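Local coordinates for protein Alp7A (Bacillus subtilis, PDB 5EC0) that binds adenine nucleotide as a bacterial actin-like protein and probably polymerises into filaments that segregate plasmid DNA, at residues H89-S94 with M128-L133; E142-M147 with C177-E182; V58-D63 with I96-F101; T28-I33 with R67-G72. One frame throughout, in Å; residues are numbered along the deposited sequence. Where two conformers were deposited one is given.

Contact 1. Residues H89-S94 with M128-L133; sequences HNKVES and MLPIWL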
loop_
_atom_site.group_PDB
_atom_site.type_symbol
_atom_site.label_atom_id
_atom_site.label_comp_id
_atom_site.label_asym_id
_atom_site.label_seq_id
_atom_site.Cartn_x
_atom_site.Cartn_y
_atom_site.Cartn_z
ATOM N N HIS A 89 -4.199 -7.752 10.625
ATOM C CA HIS A 89 -4.663 -7.125 11.858
ATOM C C HIS A 89 -5.773 -6.096 11.598
ATOM O O HIS A 89 -5.824 -5.471 10.534
ATOM C CB HIS A 89 -3.492 -6.473 12.605
ATOM C CG HIS A 89 -2.772 -5.426 11.813
ATOM N ND1 HIS A 89 -1.884 -5.732 10.805
ATOM C CD2 HIS A 89 -2.809 -4.072 11.882
ATOM C CE1 HIS A 89 -1.403 -4.615 10.288
ATOM N NE2 HIS A 89 -1.949 -3.593 10.923
ATOM N N ASN A 90 -6.666 -5.945 12.573
ATOM C CA ASN A 90 -7.718 -4.939 12.512
ATOM C C ASN A 90 -7.081 -3.550 12.503
ATOM O O ASN A 90 -6.525 -3.101 13.509
ATOM C CB ASN A 90 -8.690 -5.106 13.690
ATOM C CG ASN A 90 -9.911 -4.206 13.581
ATOM O OD1 ASN A 90 -9.822 -3.066 13.123
ATOM N ND2 ASN A 90 -11.062 -4.716 14.013
ATOM N N LYS A 91 -7.158 -2.878 11.360
ATOM C CA LYS A 91 -6.415 -1.642 11.152
ATOM C C LYS A 91 -6.854 -0.528 12.103
ATOM O O LYS A 91 -6.083 0.398 12.386
ATOM C CB LYS A 91 -6.567 -1.177 9.701
ATOM C CG LYS A 91 -6.103 -2.196 8.662
ATOM C CD LYS A 91 -4.583 -2.251 8.578
ATOM C CE LYS A 91 -4.119 -3.133 7.426
ATOM N NZ LYS A 91 -2.650 -3.378 7.494
ATOM N N VAL A 92 -8.090 -0.630 12.599
ATOM C CA VAL A 92 -8.665 0.412 13.442
ATOM C C VAL A 92 -8.252 0.263 14.903
ATOM O O VAL A 92 -7.826 1.228 15.530
ATOM C CB VAL A 92 -10.206 0.422 13.355
ATOM C CG1 VAL A 92 -10.787 1.489 14.273
ATOM C CG2 VAL A 92 -10.654 0.657 11.925
ATOM N N GLU A 93 -8.365 -0.947 15.440
ATOM C CA GLU A 93 -8.146 -1.156 16.869
ATOM C C GLU A 93 -6.698 -1.525 17.227
ATOM O O GLU A 93 -6.303 -1.458 18.389
ATOM C CB GLU A 93 -9.117 -2.220 17.370
ATOM C CG GLU A 93 -10.571 -1.782 17.221
ATOM C CD GLU A 93 -11.546 -2.906 17.476
ATOM O OE1 GLU A 93 -11.146 -4.074 17.293
ATOM O OE2 GLU A 93 -12.705 -2.629 17.868
ATOM N N SER A 94 -5.909 -1.893 16.226
ATOM C CA SER A 94 -4.495 -2.179 16.418
ATOM C C SER A 94 -3.653 -0.908 16.455
ATOM O O SER A 94 -3.890 0.021 15.690
ATOM C CB SER A 94 -3.977 -3.086 15.310
ATOM O OG SER A 94 -2.567 -3.094 15.307
ATOM N N MET A 128 -6.978 4.889 4.345
ATOM C CA MET A 128 -8.084 4.101 3.806
ATOM C C MET A 128 -8.177 2.774 4.549
ATOM O O MET A 128 -7.283 2.438 5.323
ATOM C CB MET A 128 -7.908 3.880 2.289
ATOM C CG MET A 128 -6.471 3.624 1.881
ATOM S SD MET A 128 -6.121 3.597 0.107
ATOM C CE MET A 128 -4.339 3.571 0.157
ATOM N N LEU A 129 -9.261 2.034 4.327
ATOM C CA LEU A 129 -9.446 0.714 4.944
ATOM C C LEU A 129 -9.658 -0.381 3.895
ATOM O O LEU A 129 -10.318 -0.151 2.883
ATOM C CB LEU A 129 -10.638 0.721 5.901
ATOM C CG LEU A 129 -10.441 1.408 7.251
ATOM C CD1 LEU A 129 -11.704 1.247 8.070
ATOM C CD2 LEU A 129 -9.238 0.811 7.966
ATOM N N PRO A 130 -9.123 -1.577 4.151
ATOM C CA PRO A 130 -9.316 -2.722 3.242
ATOM C C PRO A 130 -10.764 -3.225 3.231
ATOM O O PRO A 130 -11.462 -3.162 4.245
ATOM C CB PRO A 130 -8.366 -3.793 3.802
ATOM C CG PRO A 130 -8.222 -3.460 5.281
ATOM C CD PRO A 130 -8.350 -1.932 5.361
ATOM N N ILE A 131 -11.200 -3.729 2.082
ATOM C CA ILE A 131 -12.571 -4.188 1.921
ATOM C C ILE A 131 -12.893 -5.350 2.853
ATOM O O ILE A 131 -14.017 -5.452 3.362
ATOM C CB ILE A 131 -12.852 -4.556 0.439
ATOM C CG1 ILE A 131 -12.812 -3.283 -0.405
ATOM C CG2 ILE A 131 -14.217 -5.248 0.262
ATOM C CD1 ILE A 131 -12.828 -3.532 -1.887
ATOM N N TRP A 132 -11.916 -6.208 3.123
ATOM C CA TRP A 132 -12.198 -7.370 3.953
ATOM C C TRP A 132 -12.555 -6.904 5.367
ATOM O O TRP A 132 -13.339 -7.545 6.062
ATOM C CB TRP A 132 -11.014 -8.349 3.985
ATOM C CG TRP A 132 -9.772 -7.834 4.691
ATOM C CD1 TRP A 132 -8.641 -7.335 4.100
ATOM C CD2 TRP A 132 -9.534 -7.787 6.112
ATOM N NE1 TRP A 132 -7.722 -6.987 5.059
ATOM C CE2 TRP A 132 -8.243 -7.246 6.292
ATOM C CE3 TRP A 132 -10.289 -8.152 7.234
ATOM C CZ2 TRP A 132 -7.690 -7.056 7.564
ATOM C CZ3 TRP A 132 -9.738 -7.953 8.499
ATOM C CH2 TRP A 132 -8.449 -7.412 8.651
ATOM N N LEU A 133 -11.974 -5.788 5.794
ATOM C CA LEU A 133 -12.320 -5.231 7.094
ATOM C C LEU A 133 -13.676 -4.492 7.067
ATOM O O LEU A 133 -14.483 -4.662 7.960
ATOM C CB LEU A 133 -11.206 -4.303 7.578
ATOM C CG LEU A 133 -11.357 -3.782 9.002
ATOM C CD1 LEU A 133 -11.737 -4.916 9.959
ATOM C CD2 LEU A 133 -10.075 -3.151 9.446
#

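Contact 2. Residues E142-M147 with C177-E182; sequences EMQKRM and CRIESE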
loop_
_atom_site.group_PDB
_atom_site.type_symbol
_atom_site.label_atom_id
_atom_site.label_comp_id
_atom_site.label_asym_id
_atom_site.label_seq_id
_atom_site.Cartn_x
_atom_site.Cartn_y
_atom_site.Cartn_z
ATOM N N GLU A 142 -19.073 4.422 9.083
ATOM C CA GLU A 142 -18.793 4.550 10.514
ATOM C C GLU A 142 -17.423 3.972 10.868
ATOM O O GLU A 142 -16.711 4.528 11.713
ATOM C CB GLU A 142 -19.886 3.876 11.344
ATOM C CG GLU A 142 -21.254 4.480 11.107
ATOM C CD GLU A 142 -21.238 5.978 11.298
ATOM O OE1 GLU A 142 -20.840 6.437 12.389
ATOM O OE2 GLU A 142 -21.596 6.701 10.341
ATOM N N MET A 143 -17.042 2.868 10.237
ATOM C CA MET A 143 -15.702 2.328 10.443
ATOM C C MET A 143 -14.670 3.306 9.880
ATOM O O MET A 143 -13.638 3.562 10.505
ATOM C CB MET A 143 -15.537 0.944 9.797
ATOM C CG MET A 143 -14.299 0.179 10.323
ATOM S SD MET A 143 -14.060 -1.505 9.696
ATOM C CE MET A 143 -15.482 -2.372 10.378
ATOM N N GLN A 144 -14.953 3.866 8.706
ATOM C CA GLN A 144 -14.019 4.827 8.097
ATOM C C GLN A 144 -13.870 6.076 8.988
ATOM O O GLN A 144 -12.775 6.620 9.124
ATOM C CB GLN A 144 -14.479 5.240 6.690
ATOM C CG GLN A 144 -14.643 4.108 5.673
ATOM C CD GLN A 144 -15.351 4.564 4.382
ATOM O OE1 GLN A 144 -16.414 4.053 4.035
ATOM N NE2 GLN A 144 -14.756 5.529 3.673
ATOM N N LYS A 145 -14.975 6.525 9.590
ATOM C CA LYS A 145 -14.935 7.637 10.542
ATOM C C LYS A 145 -14.078 7.328 11.790
ATOM O O LYS A 145 -13.306 8.171 12.238
ATOM C CB LYS A 145 -16.359 8.036 10.980
ATOM C CG LYS A 145 -17.089 8.951 9.993
ATOM C CD LYS A 145 -18.308 9.595 10.630
ATOM C CE LYS A 145 -19.597 9.234 9.900
ATOM N NZ LYS A 145 -20.812 9.784 10.588
ATOM N N ARG A 146 -14.223 6.134 12.355
ATOM C CA ARG A 146 -13.396 5.759 13.495
ATOM C C ARG A 146 -11.922 5.675 13.080
ATOM O O ARG A 146 -11.030 6.066 13.838
ATOM C CB ARG A 146 -13.871 4.437 14.116
ATOM C CG ARG A 146 -15.227 4.542 14.841
ATOM C CD ARG A 146 -15.573 3.290 15.665
ATOM N NE ARG A 146 -15.984 2.170 14.819
ATOM C CZ ARG A 146 -17.234 1.953 14.415
ATOM N NH1 ARG A 146 -18.215 2.780 14.775
ATOM N NH2 ARG A 146 -17.499 0.911 13.642
ATOM N N MET A 147 -11.656 5.183 11.875
ATOM C CA MET A 147 -10.261 5.097 11.421
ATOM C C MET A 147 -9.642 6.492 11.341
ATOM O O MET A 147 -8.540 6.723 11.852
ATOM C CB MET A 147 -10.154 4.401 10.066
ATOM C CG MET A 147 -8.707 4.210 9.581
ATOM S SD MET A 147 -7.687 3.260 10.742
ATOM C CE MET A 147 -6.257 2.924 9.689
ATOM N N CYS A 177 -10.847 8.953 5.829
ATOM C CA CYS A 177 -10.520 7.565 5.517
ATOM C C CYS A 177 -11.379 7.084 4.344
ATOM O O CYS A 177 -12.603 7.133 4.426
ATOM C CB CYS A 177 -10.735 6.677 6.730
ATOM S SG CYS A 177 -10.302 4.974 6.410
ATOM N N ARG A 178 -10.728 6.651 3.262
ATOM C CA ARG A 178 -11.409 6.190 2.057
ATOM C C ARG A 178 -11.479 4.661 2.024
ATOM O O ARG A 178 -11.135 4.005 2.996
ATOM C CB ARG A 178 -10.690 6.707 0.802
ATOM C CG ARG A 178 -10.419 8.196 0.804
ATOM C CD ARG A 178 -11.686 9.060 1.023
ATOM N NE ARG A 178 -11.279 10.462 1.037
ATOM C CZ ARG A 178 -12.074 11.499 0.806
ATOM N NH1 ARG A 178 -13.358 11.315 0.553
ATOM N NH2 ARG A 178 -11.573 12.725 0.833
ATOM N N ILE A 179 -11.929 4.103 0.908
ATOM C CA ILE A 179 -12.016 2.653 0.752
ATOM C C ILE A 179 -10.928 2.171 -0.186
ATOM O O ILE A 179 -10.910 2.572 -1.364
ATOM C CB ILE A 179 -13.398 2.201 0.182
ATOM C CG1 ILE A 179 -14.537 2.745 1.037
ATOM C CG2 ILE A 179 -13.482 0.667 0.104
ATOM C CD1 ILE A 179 -15.890 2.744 0.317
ATOM N N GLU A 180 -10.028 1.331 0.328
ATOM C CA GLU A 180 -9.012 0.676 -0.510
ATOM C C GLU A 180 -9.626 0.027 -1.754
ATOM O O GLU A 180 -10.773 -0.431 -1.716
ATOM C CB GLU A 180 -8.249 -0.399 0.276
ATOM C CG GLU A 180 -6.972 0.078 0.912
ATOM C CD GLU A 180 -6.229 -1.027 1.652
ATOM O OE1 GLU A 180 -5.995 -2.103 1.065
ATOM O OE2 GLU A 180 -5.889 -0.813 2.832
ATOM N N SER A 181 -8.847 0.004 -2.837
ATOM C CA SER A 181 -9.219 -0.597 -4.125
ATOM C C SER A 181 -10.223 0.263 -4.891
ATOM O O SER A 181 -10.016 0.570 -6.068
ATOM C CB SER A 181 -9.769 -2.018 -3.927
ATOM O OG SER A 181 -8.970 -2.734 -3.003
ATOM N N GLU A 182 -11.315 0.643 -4.235
ATOM C CA GLU A 182 -12.273 1.546 -4.858
ATOM C C GLU A 182 -11.638 2.904 -5.093
ATOM O O GLU A 182 -11.790 3.458 -6.183
ATOM C CB GLU A 182 -13.547 1.686 -4.010
ATOM C CG GLU A 182 -14.635 2.590 -4.609
ATOM C CD GLU A 182 -14.446 4.064 -4.269
ATOM O OE1 GLU A 182 -13.744 4.370 -3.283
ATOM O OE2 GLU A 182 -14.996 4.925 -4.987
#

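Contact 3. Residues V58-D63 with I96-F101; sequences VSTVID and IPYVTF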
loop_
_atom_site.group_PDB
_atom_site.type_symbol
_atom_site.label_atom_id
_atom_site.label_comp_id
_atom_site.label_asym_id
_atom_site.label_seq_id
_atom_site.Cartn_x
_atom_site.Cartn_y
_atom_site.Cartn_z
ATOM N N VAL A 58 11.321 4.334 18.530
ATOM C CA VAL A 58 10.510 5.417 19.045
ATOM C C VAL A 58 9.771 5.001 20.301
ATOM O O VAL A 58 9.647 3.819 20.592
ATOM C CB VAL A 58 9.473 5.889 18.011
ATOM C CG1 VAL A 58 10.159 6.394 16.742
ATOM C CG2 VAL A 58 8.486 4.759 17.699
ATOM N N SER A 59 9.272 5.979 21.043
ATOM C CA SER A 59 8.355 5.694 22.130
ATOM C C SER A 59 7.156 6.608 21.997
ATOM O O SER A 59 7.261 7.713 21.463
ATOM C CB SER A 59 9.016 5.886 23.490
ATOM O OG SER A 59 9.132 7.262 23.795
ATOM N N THR A 60 6.010 6.148 22.477
ATOM C CA THR A 60 4.839 6.989 22.495
ATOM C C THR A 60 3.979 6.567 23.679
ATOM O O THR A 60 4.138 5.464 24.208
ATOM C CB THR A 60 4.060 6.902 21.163
ATOM O OG1 THR A 60 3.073 7.935 21.120
ATOM C CG2 THR A 60 3.381 5.559 21.025
ATOM N N VAL A 61 3.094 7.454 24.118
ATOM C CA VAL A 61 2.262 7.156 25.276
ATOM C C VAL A 61 0.901 6.637 24.846
ATOM O O VAL A 61 0.159 7.309 24.144
ATOM C CB VAL A 61 2.082 8.386 26.173
ATOM C CG1 VAL A 61 0.926 8.167 27.143
ATOM C CG2 VAL A 61 3.388 8.697 26.913
ATOM N N ILE A 62 0.588 5.422 25.268
ATOM C CA ILE A 62 -0.669 4.795 24.915
ATOM C C ILE A 62 -1.392 4.389 26.180
ATOM O O ILE A 62 -0.888 3.560 26.933
ATOM C CB ILE A 62 -0.454 3.568 24.029
ATOM C CG1 ILE A 62 0.178 3.987 22.703
ATOM C CG2 ILE A 62 -1.770 2.853 23.798
ATOM C CD1 ILE A 62 0.840 2.852 21.962
ATOM N N ASP A 63 -2.562 4.981 26.411
ATOM C CA ASP A 63 -3.334 4.753 27.635
ATOM C C ASP A 63 -2.487 5.051 28.864
ATOM O O ASP A 63 -2.438 4.261 29.815
ATOM C CB ASP A 63 -3.876 3.319 27.682
ATOM C CG ASP A 63 -4.745 2.986 26.475
ATOM O OD1 ASP A 63 -5.347 3.916 25.894
ATOM O OD2 ASP A 63 -4.816 1.799 26.093
ATOM N N ILE A 96 -0.500 -0.793 15.701
ATOM C CA ILE A 96 0.553 -0.876 14.690
ATOM C C ILE A 96 0.490 0.216 13.589
ATOM O O ILE A 96 1.512 0.852 13.316
ATOM C CB ILE A 96 0.570 -2.282 14.039
ATOM C CG1 ILE A 96 1.076 -3.311 15.047
ATOM C CG2 ILE A 96 1.436 -2.309 12.767
ATOM C CD1 ILE A 96 1.043 -4.735 14.517
ATOM N N PRO A 97 -0.683 0.443 12.961
ATOM C CA PRO A 97 -0.695 1.542 11.978
ATOM C C PRO A 97 -0.392 2.900 12.601
ATOM O O PRO A 97 0.344 3.716 12.030
ATOM C CB PRO A 97 -2.137 1.528 11.430
ATOM C CG PRO A 97 -2.671 0.192 11.763
ATOM C CD PRO A 97 -1.988 -0.245 13.029
ATOM N N TYR A 98 -0.974 3.141 13.768
ATOM C CA TYR A 98 -0.785 4.400 14.468
ATOM C C TYR A 98 0.704 4.644 14.804
ATOM O O TYR A 98 1.233 5.739 14.574
ATOM C CB TYR A 98 -1.640 4.407 15.733
ATOM C CG TYR A 98 -1.411 5.587 16.643
ATOM C CD1 TYR A 98 -1.865 6.857 16.298
ATOM C CD2 TYR A 98 -0.771 5.424 17.869
ATOM C CE1 TYR A 98 -1.656 7.938 17.128
ATOM C CE2 TYR A 98 -0.568 6.503 18.714
ATOM C CZ TYR A 98 -1.011 7.756 18.334
ATOM O OH TYR A 98 -0.809 8.827 19.172
ATOM N N VAL A 99 1.375 3.625 15.336
ATOM C CA VAL A 99 2.798 3.747 15.666
ATOM C C VAL A 99 3.634 3.940 14.392
ATOM O O VAL A 99 4.535 4.776 14.346
ATOM C CB VAL A 99 3.281 2.521 16.461
ATOM C CG1 VAL A 99 4.816 2.457 16.538
ATOM C CG2 VAL A 99 2.658 2.541 17.866
ATOM N N THR A 100 3.321 3.197 13.335
ATOM C CA THR A 100 4.052 3.388 12.088
ATOM C C THR A 100 3.905 4.827 11.563
ATOM O O THR A 100 4.889 5.448 11.158
ATOM C CB THR A 100 3.596 2.394 11.021
ATOM O OG1 THR A 100 3.569 1.080 11.588
ATOM C CG2 THR A 100 4.569 2.395 9.853
ATOM N N PHE A 101 2.687 5.366 11.606
ATOM C CA PHE A 101 2.442 6.740 11.175
ATOM C C PHE A 101 3.316 7.750 11.935
ATOM O O PHE A 101 3.886 8.665 11.336
ATOM C CB PHE A 101 0.949 7.071 11.336
ATOM C CG PHE A 101 0.662 8.511 11.638
ATOM C CD1 PHE A 101 0.695 9.471 10.636
ATOM C CD2 PHE A 101 0.307 8.906 12.936
ATOM C CE1 PHE A 101 0.399 10.816 10.919
ATOM C CE2 PHE A 101 0.003 10.243 13.228
ATOM C CZ PHE A 101 0.054 11.195 12.226
HETATM O O HOH W 1 0.434 8.677 21.752
#

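Contact 4. Residues T28-I33 with R67-G72; sequences TNVVEI and RYFLVG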
loop_
_atom_site.group_PDB
_atom_site.type_symbol
_atom_site.label_atom_id
_atom_site.label_comp_id
_atom_site.label_asym_id
_atom_site.label_seq_id
_atom_site.Cartn_x
_atom_site.Cartn_y
_atom_site.Cartn_z
ATOM N N THR A 28 6.363 -3.143 7.063
ATOM C CA THR A 28 5.196 -3.009 7.948
ATOM C C THR A 28 5.470 -3.397 9.408
ATOM O O THR A 28 4.753 -2.980 10.314
ATOM C CB THR A 28 4.010 -3.853 7.392
ATOM O OG1 THR A 28 3.636 -3.347 6.107
ATOM C CG2 THR A 28 2.790 -3.789 8.296
ATOM N N ASN A 29 6.519 -4.176 9.634
ATOM C CA ASN A 29 6.859 -4.663 10.972
ATOM C C ASN A 29 6.954 -3.615 12.066
ATOM O O ASN A 29 7.626 -2.596 11.912
ATOM C CB ASN A 29 8.185 -5.412 10.923
ATOM C CG ASN A 29 8.198 -6.472 9.860
ATOM O OD1 ASN A 29 8.751 -6.272 8.779
ATOM N ND2 ASN A 29 7.566 -7.603 10.146
ATOM N N VAL A 30 6.267 -3.890 13.171
ATOM C CA VAL A 30 6.388 -3.124 14.405
ATOM C C VAL A 30 6.603 -4.105 15.549
ATOM O O VAL A 30 5.757 -4.966 15.796
ATOM C CB VAL A 30 5.144 -2.278 14.699
ATOM C CG1 VAL A 30 5.217 -1.701 16.123
ATOM C CG2 VAL A 30 4.978 -1.172 13.669
ATOM N N VAL A 31 7.735 -3.993 16.236
ATOM C CA VAL A 31 8.010 -4.873 17.358
ATOM C C VAL A 31 8.074 -4.077 18.655
ATOM O O VAL A 31 8.858 -3.138 18.778
ATOM C CB VAL A 31 9.323 -5.654 17.150
ATOM C CG1 VAL A 31 9.727 -6.379 18.416
ATOM C CG2 VAL A 31 9.161 -6.648 16.010
ATOM N N GLU A 32 7.232 -4.440 19.616
ATOM C CA GLU A 32 7.243 -3.758 20.897
ATOM C C GLU A 32 8.273 -4.366 21.820
ATOM O O GLU A 32 8.313 -5.585 22.030
ATOM C CB GLU A 32 5.870 -3.794 21.561
ATOM C CG GLU A 32 5.899 -3.250 22.987
ATOM C CD GLU A 32 4.517 -2.957 23.556
ATOM O OE1 GLU A 32 4.435 -2.190 24.535
ATOM O OE2 GLU A 32 3.516 -3.494 23.037
ATOM N N ILE A 33 9.115 -3.506 22.374
ATOM C CA ILE A 33 10.159 -3.940 23.287
ATOM C C ILE A 33 10.026 -3.168 24.596
ATOM O O ILE A 33 9.224 -2.247 24.690
ATOM C CB ILE A 33 11.545 -3.718 22.669
ATOM C CG1 ILE A 33 11.788 -2.217 22.467
ATOM C CG2 ILE A 33 11.641 -4.443 21.324
ATOM C CD1 ILE A 33 13.123 -1.872 21.836
ATOM N N ARG A 67 5.320 3.428 25.824
ATOM C CA ARG A 67 5.748 2.153 25.252
ATOM C C ARG A 67 6.754 2.313 24.099
ATOM O O ARG A 67 6.755 3.317 23.378
ATOM C CB ARG A 67 4.516 1.359 24.813
ATOM C CG ARG A 67 3.672 0.892 26.012
ATOM C CD ARG A 67 2.251 0.516 25.612
ATOM N NE ARG A 67 2.238 -0.561 24.631
ATOM C CZ ARG A 67 1.140 -1.022 24.045
ATOM N NH1 ARG A 67 -0.040 -0.486 24.334
ATOM N NH2 ARG A 67 1.221 -2.010 23.165
ATOM N N TYR A 68 7.618 1.310 23.957
ATOM C CA TYR A 68 8.802 1.393 23.100
ATOM C C TYR A 68 8.682 0.448 21.890
ATOM O O TYR A 68 8.394 -0.740 22.047
ATOM C CB TYR A 68 10.066 1.083 23.935
ATOM C CG TYR A 68 10.244 2.026 25.114
ATOM C CD1 TYR A 68 9.572 1.818 26.315
ATOM C CD2 TYR A 68 11.064 3.147 25.016
ATOM C CE1 TYR A 68 9.718 2.699 27.387
ATOM C CE2 TYR A 68 11.225 4.021 26.078
ATOM C CZ TYR A 68 10.550 3.799 27.258
ATOM O OH TYR A 68 10.710 4.681 28.308
ATOM N N PHE A 69 8.894 0.977 20.690
ATOM C CA PHE A 69 8.674 0.207 19.466
ATOM C C PHE A 69 9.823 0.293 18.478
ATOM O O PHE A 69 10.340 1.374 18.206
ATOM C CB PHE A 69 7.396 0.668 18.733
ATOM C CG PHE A 69 6.157 0.629 19.578
ATOM C CD1 PHE A 69 5.790 1.729 20.349
ATOM C CD2 PHE A 69 5.358 -0.502 19.604
ATOM C CE1 PHE A 69 4.652 1.695 21.145
ATOM C CE2 PHE A 69 4.216 -0.545 20.397
ATOM C CZ PHE A 69 3.864 0.555 21.169
ATOM N N LEU A 70 10.188 -0.860 17.926
ATOM C CA LEU A 70 10.996 -0.936 16.720
ATOM C C LEU A 70 10.055 -0.884 15.527
ATOM O O LEU A 70 9.064 -1.609 15.489
ATOM C CB LEU A 70 11.832 -2.226 16.690
ATOM C CG LEU A 70 12.794 -2.445 17.861
ATOM C CD1 LEU A 70 13.371 -3.877 17.902
ATOM C CD2 LEU A 70 13.914 -1.416 17.802
ATOM N N VAL A 71 10.369 -0.033 14.554
ATOM C CA VAL A 71 9.512 0.184 13.397
ATOM C C VAL A 71 10.257 -0.009 12.082
ATOM O O VAL A 71 11.373 0.478 11.915
ATOM C CB VAL A 71 8.928 1.605 13.387
ATOM C CG1 VAL A 71 8.021 1.792 12.181
ATOM C CG2 VAL A 71 8.230 1.933 14.719
ATOM N N GLY A 72 9.627 -0.692 11.135
ATOM C CA GLY A 72 10.208 -0.835 9.815
ATOM C C GLY A 72 11.367 -1.812 9.801
ATOM O O GLY A 72 11.342 -2.841 10.490
HETATM O O HOH W 2 6.903 -1.199 25.451
#

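Contact 1. Residues H89-S94 with M128-L133
Leu133 and Leu129 carry the apolar part of this contact, and Lys91 lies against both. Leu129 CD2 is 3.8 Å from Lys91 CB, and Leu133 CD2 touches the same CB. Lys91 CG rests on Pro130 CD, 4.0 Å away, and the bend at chi2 (-76°) turns CD off beyond it. A second apolar pair is Val92 CG2 with Leu129 CD1, the two side chains crossing at about a right angle.

Polar atoms also meet carbon here. Leu133 CD2 lies 3.5 Å from Lys91 N and 3.7 Å from Asn90 OD1. His89 O sits at the edge of the Trp132 ring, near its plane, 3.8 Å from CH2. No hydrogen bond joins the two segments.

Asn90 OD1 bonds within its own loop. It accepts from Val92 N, two residues on, at 3.0 Å: an Asx turn. The donor lies in the carbonyl plane. An alanine here would probably leave Val92 N without this acceptor and open a gap beside the Leu133 methyls.

Lys91 NZ is hydrogen-bonded to Phe10 O, and the side chain touches Asn12, an ADP-binding residue. Met143 of helix 140-149 packs on Val92, Leu129 and Leu133. The contact thus joins the loop before helix 95-112 to the end of strand 119-129 and to helix 131-134.

Contact 2. Residues E142-M147 with C177-E182
Gln144 reaches from the helix to the strand and makes the hydrogen bond between the two segments. Its CG is anti to the carbonyl carbon, and the chain is extended beyond CG. NE2 donates to Cys177 O at 2.8 Å, with an N-H...O angle of 161°. The acceptor lies in the amide plane of Gln144. On the acceptor side the donor is tilted 26° from the carbonyl plane. The other branch of the amide, OE1, faces Ile179, 3.8 Å from CG1 and close to CD1. One end group therefore meets a polar backbone atom and an apolar side chain.

Cys177 points toward the helix. Its CB packs closely on the backbone of Gln144, 3.1 Å from Gln144 O, and lies 4.0 Å from Gln144 CB. Its SG is turned to Met147, 3.6 Å from CG and 3.7 Å from CB. The Met147 chain bends at chi2, and beyond CG it turns off from the strand.

Leu129 of strand 119-129 touches both Cys177 and Met147, and Leu134 covers Gln144 and Ile179. The segments of helix and strand run at 139° to each other, with axes 7.7 Å apart at closest approach. This is a helix laid on a beta-sheet, the alpha/beta layering found in actin-like nucleotide-binding domains.

Contact 3. Residues V58-D63 with I96-F101
The chi1 of Tyr98 (173°) sets CG anti to the backbone N, and its ring extends toward the strand at Thr60. The chi1 of Thr60 (-169°) sets OG1 anti to the backbone N. The two hydroxyls do not bond directly, since Tyr98 OH and Thr60 OG1 are 4.4 Å apart. Water 1 joins them. It donates to Thr60 OG1 and to Val61 O, each at 2.8 Å, and is hydrogen-bonded to Tyr98 OH at 2.9 Å. It lies at the edge of the Tyr98 ring, in plane. Thr60 OG1 also bonds to Gln156 O, so this polar spot reaches a third part of the chain.

Beside it the contact is apolar and rather loose. Val99 meets three side chains of the strand. Its CG1 is 4.5 Å from Val58 CG2, while its CG2 lies 4.4 Å from Thr60 CG2 and 4.5 Å from Ile62 CD1.

The axes are 10.0 Å apart at closest approach, and the segments run at 126° to each other. Within these segments, Val99 and Tyr98 carry the helix's side of the contact. Phe69 of strand 65-71 touches both Val99 and Ile62. On strand 153-159, His155 meets the Tyr98 ring edge-to-face.

Contact 4. Residues T28-I33 with R67-G72
Two neighbouring antiparallel strands of the large mixed sheet meet here, strand 22-33 and strand 65-71. Val31 and Leu70 form a hydrogen-bonded pair: each N donates to the other's O at 2.8 Å. Ile33 N donates to Tyr68 O, and Gly72 N to Asn29 O. Val30 with Val71 and Glu32 with Phe69 are the non-hydrogen-bonded pairs.

The side chains of these pairs alternate between the two faces of the sheet. Val30, Glu32, Phe69 and Val71 share the face on which helix 95-112 packs, with Val30 on Ile96 and Phe69 on Val99. Val30 CG1 lies 3.7 Å from Phe69 CD2, and Glu32 CB is 3.8 Å from Phe69 CE2. On the other face Ile33 crosses Leu70 at about a right angle, with CG2 3.9 Å from CD1.

Arg67 grips the Glu32 carboxylate side-on in a salt bridge. NE donates to OE1 and NH2 to OE2, each at 2.7 Å, both on the syn side. The carboxylate and guanidinium planes are 15° apart, though both donors sit out of the carboxylate plane. The bend at chi3 (59°) turns NE toward OE1. A leucine in place of Arg67 would probably leave the Glu32 charge without its mate and its carboxylate freer to turn. Water 2 donates to Glu32 OE1 and Ile33 O and accepts from Tyr68 N.

Contacts 3 and 4 hold neighbouring strands, 56-62 and 65-71, against helix 95-112. Contacts 1 and 2 meet through neighbouring strands 119-129 and 166-179, and Met143 of 142-147 packs on Leu129 and Leu133. All four reach one sheet. Contact 3 is buried; the other three are partly buried, and in contact 4 the exposed Glu32 forms a salt bridge. Contact 4 is held by backbone hydrogen bonds and charge, with apolar pairs on both faces, contact 2 by one side-chain-to-backbone hydrogen bond and sulfur–carbon packing, contact 3 by a water and sparse apolar touches, and contact 1 by packing without a hydrogen bond across it. Contact 1 lies nearest the nucleotide; contact 3 is away from it.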